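Local coordinates for poly(ADP-ribose) glycohydrolase (Thermomonospora curvata, PDB 3SIG), which hydrolyses the ribose–ribose bonds of poly(ADP-ribose) to release ADP-ribose, using a catalytic domain of the macrodomain clan, at residues S119-Y122 / A123-A127; R181-G184 / D185-V189; D259-G263 / A264-A268. All coordinates share one frame; numbering follows the deposited sequence.

Interaction 3 (259-268) takes part directly in the ADP-ribose pocket: Asp259 and Arg266 lie against the adenosine ribose. The centres of interactions 1 and 3 are 29 Å apart, on opposite sides of the chain's centre. Interaction 1 (119-127) touches the site only indirectly: its Leu125 side chain stays about 8 Å from the ligand but packs on Glu112, which hydrogen-bonds ADP-ribose. Interaction 2 (181-189) is more peripheral, Ile183 lying about 12 Å from the ligand, yet Arg181 at its start bonds the carbonyls of Gly223 and Val224, whose backbone nitrogens bind ADP-ribose. Interactions 2 and 3 approach to about 6 Å between nearest atoms, without touching, while their centres are 22 Å apart.

Interaction 1: S119-Y122 / A123-A127; sequences SGLY and ASLRA
Leu125 N donates to Leu121 O at 2.9 Å with an N-H...O angle of 172°, the i to i+4 bond of the short helix 121-125, which Gly120 opens at its N-cap position. Ahead of it Ser119 forms an ST turn, its OG accepting from Leu121 N at 3.0 Å; a short hydroxyl side chain can reach forward in this way to the N-H two residues on. Leu121 and Leu125, one turn apart, pack obliquely, CG of Leu121 lying 3.7 Å from CD1 of Leu125. Branched apolar side chains suit this buried face, where Leu115 and Ile148 continue the packing. Ser124 brings a small hydroxyl to Thr41 and Ser150, giving its buried OG polar partners.

On another side Tyr122 meets Arg126. The ring swings anti to its main-chain nitrogen (chi1 173°), and Arg126 folds back over it, its chain bent at chi2 and chi3. NE stands 3.4 Å above the ring plane, displaced toward the rim, 3.5 Å from Tyr122 CE2, and the guanidinium plane is inclined 41° to the ring. Water 1 links the two polar ends weakly, accepting a hydrogen bond from Arg126 NH2 at 2.9 Å and lying 3.4 Å from Tyr122 OH. The exact course of Arg126 CD is less certain, because it is modelled too near Tyr122 O. An alanine here takes away the guanidinium, which would probably leave that face of the Tyr122 ring with less cover, water 1 less firmly placed and Glu16 without its distant partner. Phe104 meets the same tyrosine edge-to-face, and Glu16 forms a long, weak ion pair with Arg126. The helix thus joins an apolar inner face to a partly exposed arginine–tyrosine pair, whose charge may be eased a little by the water and the distant carboxylate.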
ATOM      1  N   SER A 119       0.357  11.859  -2.679  1.00  9.23           N
ATOM      2  CA  SER A 119      -1.070  11.697  -2.430  1.00  9.22           C
ATOM      3  C   SER A 119      -1.447  12.319  -1.099  1.00  8.75           C
ATOM      4  O   SER A 119      -0.583  12.893  -0.412  1.00  9.46           O
ATOM      5  CB  SER A 119      -1.438  10.198  -2.392  1.00  8.73           C
ATOM      6  OG  SER A 119      -0.973   9.582  -1.204  1.00  9.32           O
ATOM      7  N   GLY A 120      -2.702  12.158  -0.705  1.00  8.32           N
ATOM      8  CA  GLY A 120      -3.124  12.516   0.633  1.00  9.37           C
ATOM      9  C   GLY A 120      -2.955  11.449   1.699  1.00  7.52           C
ATOM     10  O   GLY A 120      -3.460  11.619   2.812  1.00  9.30           O
ATOM     11  N   LEU A 121      -2.192  10.415   1.393  1.00  7.24           N
ATOM     12  CA  LEU A 121      -2.108   9.293   2.315  1.00  7.93           C
ATOM     13  C   LEU A 121      -1.622   9.694   3.696  1.00  7.76           C
ATOM     14  O   LEU A 121      -2.132   9.205   4.692  1.00  8.00           O
ATOM     15  CB  LEU A 121      -1.204   8.214   1.739  1.00  9.05           C
ATOM     16  CG  LEU A 121      -1.027   6.970   2.614  1.00  9.68           C
ATOM     17  CD1 LEU A 121      -2.352   6.258   2.921  1.00 11.62           C
ATOM     18  CD2 LEU A 121      -0.030   6.039   1.925  1.00 13.04           C
ATOM     19  N   TYR A 122      -0.610  10.551   3.797  1.00  8.91           N
ATOM     20  CA  TYR A 122      -0.097  10.957   5.114  1.00  8.07           C
ATOM     21  C   TYR A 122      -1.160  11.606   5.969  1.00  8.18           C
ATOM     22  O   TYR A 122      -1.154  11.440   7.172  1.00  9.31           O
ATOM     23  CB  TYR A 122       1.066  11.924   4.922  1.00 11.34           C
ATOM     24  CG  TYR A 122       1.669  12.629   6.120  1.00 11.78           C
ATOM     25  CD1 TYR A 122       2.302  11.935   7.121  1.00 10.95           C
ATOM     26  CD2 TYR A 122       1.672  14.020   6.176  1.00 13.66           C
ATOM     27  CE1 TYR A 122       2.928  12.641   8.161  1.00 11.99           C
ATOM     28  CE2 TYR A 122       2.277  14.683   7.196  1.00 15.81           C
ATOM     29  CZ  TYR A 122       2.878  13.987   8.157  1.00 12.89           C
ATOM     30  OH  TYR A 122       3.498  14.705   9.174  1.00 16.67           O
ATOM     31  N   ALA A 123      -2.041  12.408   5.362  1.00  7.84           N
ATOM     32  CA  ALA A 123      -3.078  13.057   6.134  1.00  7.96           C
ATOM     33  C   ALA A 123      -3.980  12.000   6.781  1.00  8.18           C
ATOM     34  O   ALA A 123      -4.459  12.205   7.877  1.00 10.30           O
ATOM     35  CB  ALA A 123      -3.904  13.981   5.274  1.00 10.22           C
ATOM     36  N   SER A 124      -4.238  10.896   6.073  1.00  8.50           N
ATOM     37  CA  SER A 124      -5.005   9.795   6.624  1.00  8.28           C
ATOM     38  C   SER A 124      -4.257   9.053   7.728  1.00  8.59           C
ATOM     39  O   SER A 124      -4.758   8.873   8.829  1.00  9.98           O
ATOM     40  CB  SER A 124      -5.389   8.850   5.472  1.00  8.52           C
ATOM     41  OG  SER A 124      -5.963   7.648   5.970  1.00  8.20           O
ATOM     42  N   LEU A 125      -3.046   8.598   7.417  1.00  8.01           N
ATOM     43  CA  LEU A 125      -2.285   7.769   8.362  1.00  8.05           C
ATOM     44  C   LEU A 125      -1.914   8.529   9.629  1.00  9.97           C
ATOM     45  O   LEU A 125      -1.941   7.957  10.732  1.00 11.04           O
ATOM     46  CB  LEU A 125      -1.052   7.192   7.714  1.00  8.49           C
ATOM     47  CG  LEU A 125      -1.284   6.388   6.457  1.00  8.22           C
ATOM     48  CD1 LEU A 125       0.051   5.802   5.932  1.00  9.61           C
ATOM     49  CD2 LEU A 125      -2.305   5.287   6.731  1.00 10.25           C
ATOM     50  N   ARG A 126      -1.606   9.810   9.503  1.00  9.99           N
ATOM     51  CA  ARG A 126      -1.170  10.569  10.670  1.00 11.79           C
ATOM     52  C   ARG A 126      -2.319  10.728  11.656  1.00 12.65           C
ATOM     53  O   ARG A 126      -2.064  11.002  12.837  1.00 14.40           O
ATOM     54  CB  ARG A 126      -0.608  11.936  10.274  1.00 13.47           C
ATOM     55  CG  ARG A 126      -1.709  12.955  10.031  1.00 13.68           C
ATOM     56  CD  ARG A 126      -1.652  13.709   8.773  1.00 38.83           C
ATOM     57  NE  ARG A 126      -0.779  14.858   8.815  1.00 37.33           N
ATOM     58  CZ  ARG A 126      -1.082  16.076   8.357  1.00 36.81           C
ATOM     59  NH1 ARG A 126      -2.271  16.378   7.844  1.00 38.94           N
ATOM     60  NH2 ARG A 126      -0.169  17.014   8.431  1.00 35.83           N
ATOM     61  N   ALA A 127      -3.555  10.528  11.202  1.00 11.71           N
ATOM     62  CA  ALA A 127      -4.736  10.612  12.038  1.00 13.40           C
ATOM     63  C   ALA A 127      -5.060   9.323  12.800  1.00 11.53           C
ATOM     64  O   ALA A 127      -6.084   9.242  13.507  1.00 14.67           O
ATOM     65  CB  ALA A 127      -5.922  11.023  11.202  1.00 15.84           C
TER
HETATM   66  O   HOH W   1       1.090  16.383  10.917  1.00 27.23           O

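Interaction 2: R181-G184 / D185-V189; sequences RAIG and DLRTV
Leu186 N approaches the flat carbonyl group of Ile183 from above its plane, 42° out of it and therefore not on a lone pair, and donates a hydrogen bond of 3.3 Å to Ile183 O. A second flat group, the peptide joining Leu186 to Arg187, has the methyl CG2 of Ile183 over one face, 3.6 Å from Arg187 N. CG2 gets there because it lies anti to the nitrogen of its own residue, while CG1 (chi1 -72°) runs off beside that nitrogen. The same methyl meets the aliphatic root of Arg187, with CG at 3.5 Å and CB at 3.8 Å, the two side chains meeting at a slant. A beta-branched residue suits this place: one branch covers the turn, and the side chain as a whole also packs on Pro141, Leu142 and Ile192.

The chain here leaves helix 180-183 and turns toward helix 189-209. Gly184, the residue that follows helix 180-183, has a positive phi of 61°, a conformation easiest for a residue lacking CB, and the angles of Gly184 and Asp185 fit a type II' beta turn from Ile183 to Leu186. Leu186 lays its CB 3.6 Å from Ile183 O, beside the turn's hydrogen bond. Thr188 takes the N-cap position of the next helix; its short hydroxyl caps a backbone nitrogen there, and Glu191 OE1 accepts from Thr188 N, as in a capping box. Arg187 uses its methylenes against Ile183 and bends at chi2, while its NH1 forms a long, weak ion pair with Glu191 OE2.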
ATOM      1  N   ARG A 181      14.049  -8.920   7.998  1.00 19.05           N
ATOM      2  CA  ARG A 181      15.431  -8.502   8.127  1.00 19.74           C
ATOM      3  C   ARG A 181      15.809  -8.393   9.600  1.00 19.15           C
ATOM      4  O   ARG A 181      16.883  -8.827  10.021  1.00 22.11           O
ATOM      5  CB  ARG A 181      15.629  -7.183   7.404  1.00 23.32           C
ATOM      6  CG  ARG A 181      17.058  -6.724   7.333  1.00 30.18           C
ATOM      7  CD  ARG A 181      17.188  -5.444   6.510  1.00 41.90           C
ATOM      8  NE  ARG A 181      16.662  -5.602   5.154  1.00 56.72           N
ATOM      9  CZ  ARG A 181      17.380  -5.983   4.097  1.00 71.37           C
ATOM     10  NH1 ARG A 181      18.674  -6.253   4.217  1.00 77.10           N
ATOM     11  NH2 ARG A 181      16.800  -6.093   2.910  1.00 72.52           N
ATOM     12  N   ALA A 182      14.904  -7.853  10.403  1.00 20.36           N
ATOM     13  CA  ALA A 182      15.162  -7.703  11.820  1.00 19.54           C
ATOM     14  C   ALA A 182      15.072  -9.010  12.619  1.00 22.31           C
ATOM     15  O   ALA A 182      15.745  -9.190  13.635  1.00 24.10           O
ATOM     16  CB  ALA A 182      14.218  -6.672  12.393  1.00 23.82           C
ATOM     17  N   ILE A 183      14.231  -9.920  12.149  1.00 19.34           N
ATOM     18  CA  ILE A 183      14.055 -11.224  12.773  1.00 19.71           C
ATOM     19  C   ILE A 183      15.222 -12.161  12.501  1.00 20.22           C
ATOM     20  O   ILE A 183      15.588 -12.974  13.345  1.00 21.50           O
ATOM     21  CB  ILE A 183      12.763 -11.852  12.239  1.00 17.75           C
ATOM     22  CG1 ILE A 183      11.555 -11.114  12.828  1.00 17.40           C
ATOM     23  CG2 ILE A 183      12.705 -13.328  12.574  1.00 19.99           C
ATOM     24  CD1 ILE A 183      10.295 -11.276  12.050  1.00 20.45           C
ATOM     25  N   GLY A 184      15.803 -12.067  11.312  1.00 21.72           N
ATOM     26  CA  GLY A 184      16.845 -12.997  10.926  1.00 22.43           C
ATOM     27  C   GLY A 184      16.294 -14.406  10.912  1.00 21.20           C
ATOM     28  O   GLY A 184      15.184 -14.648  10.465  1.00 22.20           O
ATOM     29  N   ASP A 185      17.067 -15.358  11.420  1.00 27.55           N
ATOM     30  CA  ASP A 185      16.654 -16.759  11.381  1.00 25.67           C
ATOM     31  C   ASP A 185      16.005 -17.196  12.688  1.00 21.75           C
ATOM     32  O   ASP A 185      15.864 -18.381  12.946  1.00 23.29           O
ATOM     33  CB  ASP A 185      17.838 -17.675  11.062  1.00 35.68           C
ATOM     34  CG  ASP A 185      18.800 -17.803  12.213  1.00 41.01           C
ATOM     35  OD1 ASP A 185      18.708 -17.011  13.176  1.00 32.07           O
ATOM     36  OD2 ASP A 185      19.668 -18.700  12.148  1.00 53.16           O
ATOM     37  N   LEU A 186      15.534 -16.237  13.476  1.00 20.89           N
ATOM     38  CA  LEU A 186      15.022 -16.597  14.800  1.00 22.26           C
ATOM     39  C   LEU A 186      13.501 -16.833  14.756  1.00 23.91           C
ATOM     40  O   LEU A 186      12.897 -17.093  15.790  1.00 33.41           O
ATOM     41  CB  LEU A 186      15.399 -15.533  15.831  1.00 20.59           C
ATOM     42  CG  LEU A 186      16.907 -15.431  16.066  1.00 23.42           C
ATOM     43  CD1 LEU A 186      17.222 -14.344  17.069  1.00 25.26           C
ATOM     44  CD2 LEU A 186      17.441 -16.742  16.546  1.00 24.13           C
ATOM     45  N   ARG A 187      12.902 -16.764  13.559  1.00 20.10           N
ATOM     46  CA  ARG A 187      11.620 -17.413  13.289  1.00 20.72           C
ATOM     47  C   ARG A 187      11.843 -18.331  12.079  1.00 21.26           C
ATOM     48  O   ARG A 187      12.656 -18.025  11.214  1.00 18.83           O
ATOM     49  CB  ARG A 187      10.509 -16.418  12.974  1.00 20.55           C
ATOM     50  CG  ARG A 187      10.241 -15.373  14.040  1.00 25.67           C
ATOM     51  CD  ARG A 187       9.473 -15.964  15.170  1.00 25.18           C
ATOM     52  NE  ARG A 187       9.090 -14.943  16.143  1.00 24.25           N
ATOM     53  CZ  ARG A 187       8.487 -15.201  17.298  1.00 35.22           C
ATOM     54  NH1 ARG A 187       8.183 -16.445  17.636  1.00 43.74           N
ATOM     55  NH2 ARG A 187       8.191 -14.205  18.115  1.00 30.20           N
ATOM     56  N   THR A 188      11.130 -19.447  12.004  1.00 17.32           N
ATOM     57  CA  THR A 188      11.318 -20.374  10.892  1.00 16.81           C
ATOM     58  C   THR A 188      10.621 -19.825   9.628  1.00 13.94           C
ATOM     59  O   THR A 188       9.751 -18.960   9.697  1.00 15.41           O
ATOM     60  CB  THR A 188      10.703 -21.734  11.199  1.00 17.32           C
ATOM     61  OG1 THR A 188       9.295 -21.553  11.387  1.00 19.10           O
ATOM     62  CG2 THR A 188      11.328 -22.369  12.472  1.00 19.44           C
ATOM     63  N   VAL A 189      10.982 -20.400   8.494  1.00 14.73           N
ATOM     64  CA  VAL A 189      10.349 -20.091   7.216  1.00 14.87           C
ATOM     65  C   VAL A 189       8.857 -20.253   7.348  1.00 12.87           C
ATOM     66  O   VAL A 189       8.080 -19.407   6.879  1.00 13.81           O
ATOM     67  CB  VAL A 189      10.909 -21.017   6.108  1.00 16.41           C
ATOM     68  CG1 VAL A 189      10.128 -20.860   4.795  1.00 17.25           C
ATOM     69  CG2 VAL A 189      12.394 -20.709   5.867  1.00 21.01           C
TER

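Interaction 3: D259-G263 / A264-A268; sequences DTAPG and APRHA. With AR6 ([(2R,3S,4R,5R)-5-(6-aminopurin-9-yl)-3,4-dihydroxy-oxolan-2-yl]methyl [hydroxy-[[(2R,3S,4R,5S)-3,4,5-trihydroxyoxolan-2-yl]methoxy]phosphoryl] hydrogen phosphate), chain B.
Asp259 and Arg266 form a side-on salt bridge across a loop that leads from strand 252-256 into helix 265-273, a loop built from an Asx turn and a type II beta turn. The two side chains cross at about a right angle, and the carboxylate is inclined 52° to the guanidinium. Arg266 uses two nitrogens: NE gives a 2.8 Å bond to Asp259 OD2, which lies in the guanidinium plane, and NH2 reaches OD1 on its syn side at 3.0 Å. With the planes so inclined, both nitrogens come in from outside the carboxylate plane, NE well above it. CG of Asp259 points anti to its main-chain nitrogen (chi1 -174°), carrying the carboxylate toward the helix start, where OD2 also accepts from Arg266 N at 2.9 Å, nearly along the C-O axis. OD1 has a second donor too, Ala261 N of the Asx turn, which arrives from the face opposite Arg266 NH2. Each carboxylate oxygen thus holds two donors, and aspartate is short enough to bind backbone and guanidinium together.

The type II turn from Ala261 to Ala264 is closed by Ala264 N donating to Ala261 O at 2.8 Å. Gly263 fits because a CB would press on the preceding carbonyl oxygen. Pro265, with no N-H to offer, suits the first turn of the helix, its ring reaching Asp259 OD2.

Arg266 bends at chi2 and chi3 to fold over the adenosine ribose of ADP-ribose, and its NH1 bonds Cys222 O. Asp259 CB lies 3.4 Å from the ligand's O2', while O3' stands 3.2 Å above the guanidinium plane of Arg266, over its centre.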
ATOM      1  N   ASP A 259      11.154  -2.728  -9.512  1.00 12.78           N
ATOM      2  CA  ASP A 259      12.340  -3.171  -8.801  1.00 13.60           C
ATOM      3  C   ASP A 259      13.548  -2.696  -9.591  1.00 14.21           C
ATOM      4  O   ASP A 259      13.888  -3.259 -10.643  1.00 15.92           O
ATOM      5  CB  ASP A 259      12.360  -4.698  -8.687  1.00 12.55           C
ATOM      6  CG  ASP A 259      13.500  -5.207  -7.839  1.00 12.15           C
ATOM      7  OD1 ASP A 259      14.345  -4.396  -7.396  1.00 14.70           O
ATOM      8  OD2 ASP A 259      13.518  -6.440  -7.603  1.00 14.14           O
ATOM      9  N   THR A 260      14.234  -1.683  -9.086  1.00 13.78           N
ATOM     10  CA  THR A 260      15.359  -1.109  -9.796  1.00 14.89           C
ATOM     11  C   THR A 260      16.674  -1.840  -9.564  1.00 14.85           C
ATOM     12  O   THR A 260      17.694  -1.472 -10.152  1.00 17.97           O
ATOM     13  CB  THR A 260      15.570   0.366  -9.437  1.00 17.31           C
ATOM     14  OG1 THR A 260      15.756   0.489  -8.021  1.00 22.05           O
ATOM     15  CG2 THR A 260      14.350   1.185  -9.870  1.00 20.16           C
ATOM     16  N   ALA A 261      16.683  -2.830  -8.684  1.00 14.50           N
ATOM     17  CA  ALA A 261      17.910  -3.597  -8.480  1.00 14.69           C
ATOM     18  C   ALA A 261      18.232  -4.437  -9.720  1.00 16.05           C
ATOM     19  O   ALA A 261      17.325  -4.886 -10.442  1.00 16.05           O
ATOM     20  CB  ALA A 261      17.758  -4.489  -7.257  1.00 16.92           C
ATOM     21  N   PRO A 262      19.505  -4.732  -9.936  1.00 16.12           N
ATOM     22  CA  PRO A 262      19.893  -5.526 -11.098  1.00 16.36           C
ATOM     23  C   PRO A 262      19.153  -6.844 -11.125  1.00 17.71           C
ATOM     24  O   PRO A 262      19.042  -7.519 -10.114  1.00 19.23           O
ATOM     25  CB  PRO A 262      21.381  -5.768 -10.871  1.00 19.52           C
ATOM     26  CG  PRO A 262      21.809  -4.561 -10.102  1.00 19.66           C
ATOM     27  CD  PRO A 262      20.671  -4.282  -9.165  1.00 18.65           C
ATOM     28  N   GLY A 263      18.619  -7.196 -12.286  1.00 18.77           N
ATOM     29  CA  GLY A 263      17.852  -8.416 -12.410  1.00 17.53           C
ATOM     30  C   GLY A 263      16.395  -8.321 -11.955  1.00 18.45           C
ATOM     31  O   GLY A 263      15.624  -9.270 -12.151  1.00 17.63           O
ATOM     32  N   ALA A 264      16.007  -7.204 -11.348  1.00 14.78           N
ATOM     33  CA  ALA A 264      14.644  -7.011 -10.833  1.00 14.62           C
ATOM     34  C   ALA A 264      14.086  -8.271 -10.172  1.00 14.51           C
ATOM     35  O   ALA A 264      13.011  -8.763 -10.547  1.00 14.29           O
ATOM     36  CB  ALA A 264      13.706  -6.521 -11.952  1.00 16.77           C
ATOM     37  N   PRO A 265      14.778  -8.821  -9.162  1.00 13.41           N
ATOM     38  CA  PRO A 265      14.445 -10.143  -8.624  1.00 14.13           C
ATOM     39  C   PRO A 265      13.041 -10.227  -8.008  1.00 14.89           C
ATOM     40  O   PRO A 265      12.383 -11.270  -8.029  1.00 14.29           O
ATOM     41  CB  PRO A 265      15.527 -10.369  -7.552  1.00 13.90           C
ATOM     42  CG  PRO A 265      16.048  -9.024  -7.270  1.00 16.09           C
ATOM     43  CD  PRO A 265      15.987  -8.265  -8.532  1.00 15.75           C
ATOM     44  N   ARG A 266      12.543  -9.133  -7.443  1.00 12.98           N
ATOM     45  CA  ARG A 266      11.202  -9.161  -6.879  1.00 12.47           C
ATOM     46  C   ARG A 266      10.192  -9.342  -8.002  1.00 12.27           C
ATOM     47  O   ARG A 266       9.194 -10.081  -7.843  1.00 12.99           O
ATOM     48  CB  ARG A 266      10.892  -7.880  -6.075  1.00 13.09           C
ATOM     49  CG  ARG A 266      11.288  -7.941  -4.593  1.00 14.00           C
ATOM     50  CD  ARG A 266      12.748  -8.046  -4.286  1.00 14.24           C
ATOM     51  NE  ARG A 266      13.583  -6.971  -4.823  1.00 14.61           N
ATOM     52  CZ  ARG A 266      14.489  -6.283  -4.135  1.00 14.55           C
ATOM     53  NH1 ARG A 266      14.624  -6.447  -2.832  1.00 15.24           N
ATOM     54  NH2 ARG A 266      15.253  -5.390  -4.754  1.00 16.75           N
ATOM     55  N   HIS A 267      10.405  -8.648  -9.111  1.00 11.36           N
ATOM     56  CA  HIS A 267       9.514  -8.747 -10.236  1.00 13.63           C
ATOM     57  C   HIS A 267       9.600 -10.135 -10.821  1.00 14.21           C
ATOM     58  O   HIS A 267       8.574 -10.739 -11.141  1.00 15.31           O
ATOM     59  CB  HIS A 267       9.819  -7.681 -11.291  1.00 13.43           C
ATOM     60  CG  HIS A 267       9.038  -7.872 -12.551  1.00 13.96           C
ATOM     61  ND1 HIS A 267       9.494  -8.662 -13.585  1.00 17.54           N
ATOM     62  CD2 HIS A 267       7.811  -7.431 -12.927  1.00 15.13           C
ATOM     63  CE1 HIS A 267       8.585  -8.697 -14.543  1.00 19.91           C
ATOM     64  NE2 HIS A 267       7.558  -7.955 -14.172  1.00 18.69           N
ATOM     65  N   ALA A 268      10.804 -10.655 -10.954  1.00 14.51           N
ATOM     66  CA  ALA A 268      10.978 -11.985 -11.518  1.00 15.17           C
ATOM     67  C   ALA A 268      10.237 -13.059 -10.725  1.00 13.31           C
ATOM     68  O   ALA A 268       9.657 -13.965 -11.303  1.00 14.41           O
ATOM     69  CB  ALA A 268      12.454 -12.315 -11.614  1.00 19.46           C
TER
HETATM   70  N1  AR6 B 280       5.879   0.397  -6.741  1.00  9.49           N
HETATM   71  C2  AR6 B 280       5.900  -0.928  -6.852  1.00 10.25           C
HETATM   72  N3  AR6 B 280       6.864  -1.756  -6.356  1.00  8.90           N
HETATM   73  C4  AR6 B 280       7.841  -1.104  -5.685  1.00 10.35           C
HETATM   74  C5  AR6 B 280       7.861   0.327  -5.530  1.00  9.51           C
HETATM   75  C6  AR6 B 280       6.821   1.021  -6.090  1.00  9.54           C
HETATM   76  N6  AR6 B 280       6.793   2.413  -5.995  1.00 11.25           N
HETATM   77  N7  AR6 B 280       9.033   0.623  -4.748  1.00 10.07           N
HETATM   78  C8  AR6 B 280       9.626  -0.502  -4.527  1.00 10.32           C
HETATM   79  N9  AR6 B 280       8.988  -1.587  -5.051  1.00  9.56           N
HETATM   80  PA  AR6 B 280       9.534  -1.727  -0.029  1.00 10.02           P
HETATM   81  PB  AR6 B 280       8.850  -3.327   2.389  1.00  9.49           P
HETATM   82  C1' AR6 B 280       9.285  -3.017  -5.013  1.00 10.60           C
HETATM   83  O1A AR6 B 280      10.972  -2.006   0.228  1.00 11.74           O
HETATM   84  O1B AR6 B 280       7.464  -3.789   2.793  1.00  9.97           O
HETATM   85  C1D AR6 B 280       9.438   1.790   3.877  1.00 10.70           C
HETATM   86  O1D AR6 B 280      10.421   2.633   4.409  1.00 12.62           O
HETATM   87  C2' AR6 B 280      10.754  -3.337  -4.842  1.00  9.74           C
HETATM   88  O2' AR6 B 280      11.073  -4.503  -5.550  1.00 12.26           O
HETATM   89  O2A AR6 B 280       9.100  -0.289  -0.142  1.00 10.77           O
HETATM   90  O2B AR6 B 280       9.897  -4.360   2.145  1.00 10.19           O
HETATM   91  C2D AR6 B 280       8.332   1.720   4.855  1.00 11.61           C
HETATM   92  O2D AR6 B 280       7.876   2.917   5.382  1.00  9.81           O
HETATM   93  C3' AR6 B 280      10.851  -3.587  -3.381  1.00 11.11           C
HETATM   94  O3' AR6 B 280      11.866  -4.479  -3.056  1.00 12.06           O
HETATM   95  O3A AR6 B 280       8.646  -2.488   1.048  1.00  9.27           O
HETATM   96  C3D AR6 B 280       8.642   0.557   5.696  1.00  9.66           C
HETATM   97  O3D AR6 B 280       9.426   1.085   6.734  1.00 13.34           O
HETATM   98  C4' AR6 B 280       9.507  -4.136  -2.996  1.00 10.59           C
HETATM   99  O4' AR6 B 280       8.604  -3.680  -3.978  1.00  9.66           O
HETATM  100  C4D AR6 B 280       9.406  -0.321   4.770  1.00  9.86           C
HETATM  101  O4D AR6 B 280       9.969   0.487   3.746  1.00 11.50           O
HETATM  102  C5' AR6 B 280       9.016  -3.773  -1.601  1.00 10.40           C
HETATM  103  O5' AR6 B 280       9.027  -2.367  -1.419  1.00 10.44           O
HETATM  104  C5D AR6 B 280       8.570  -1.443   4.157  1.00  9.41           C
HETATM  105  O5D AR6 B 280       9.436  -2.290   3.427  1.00  9.55           O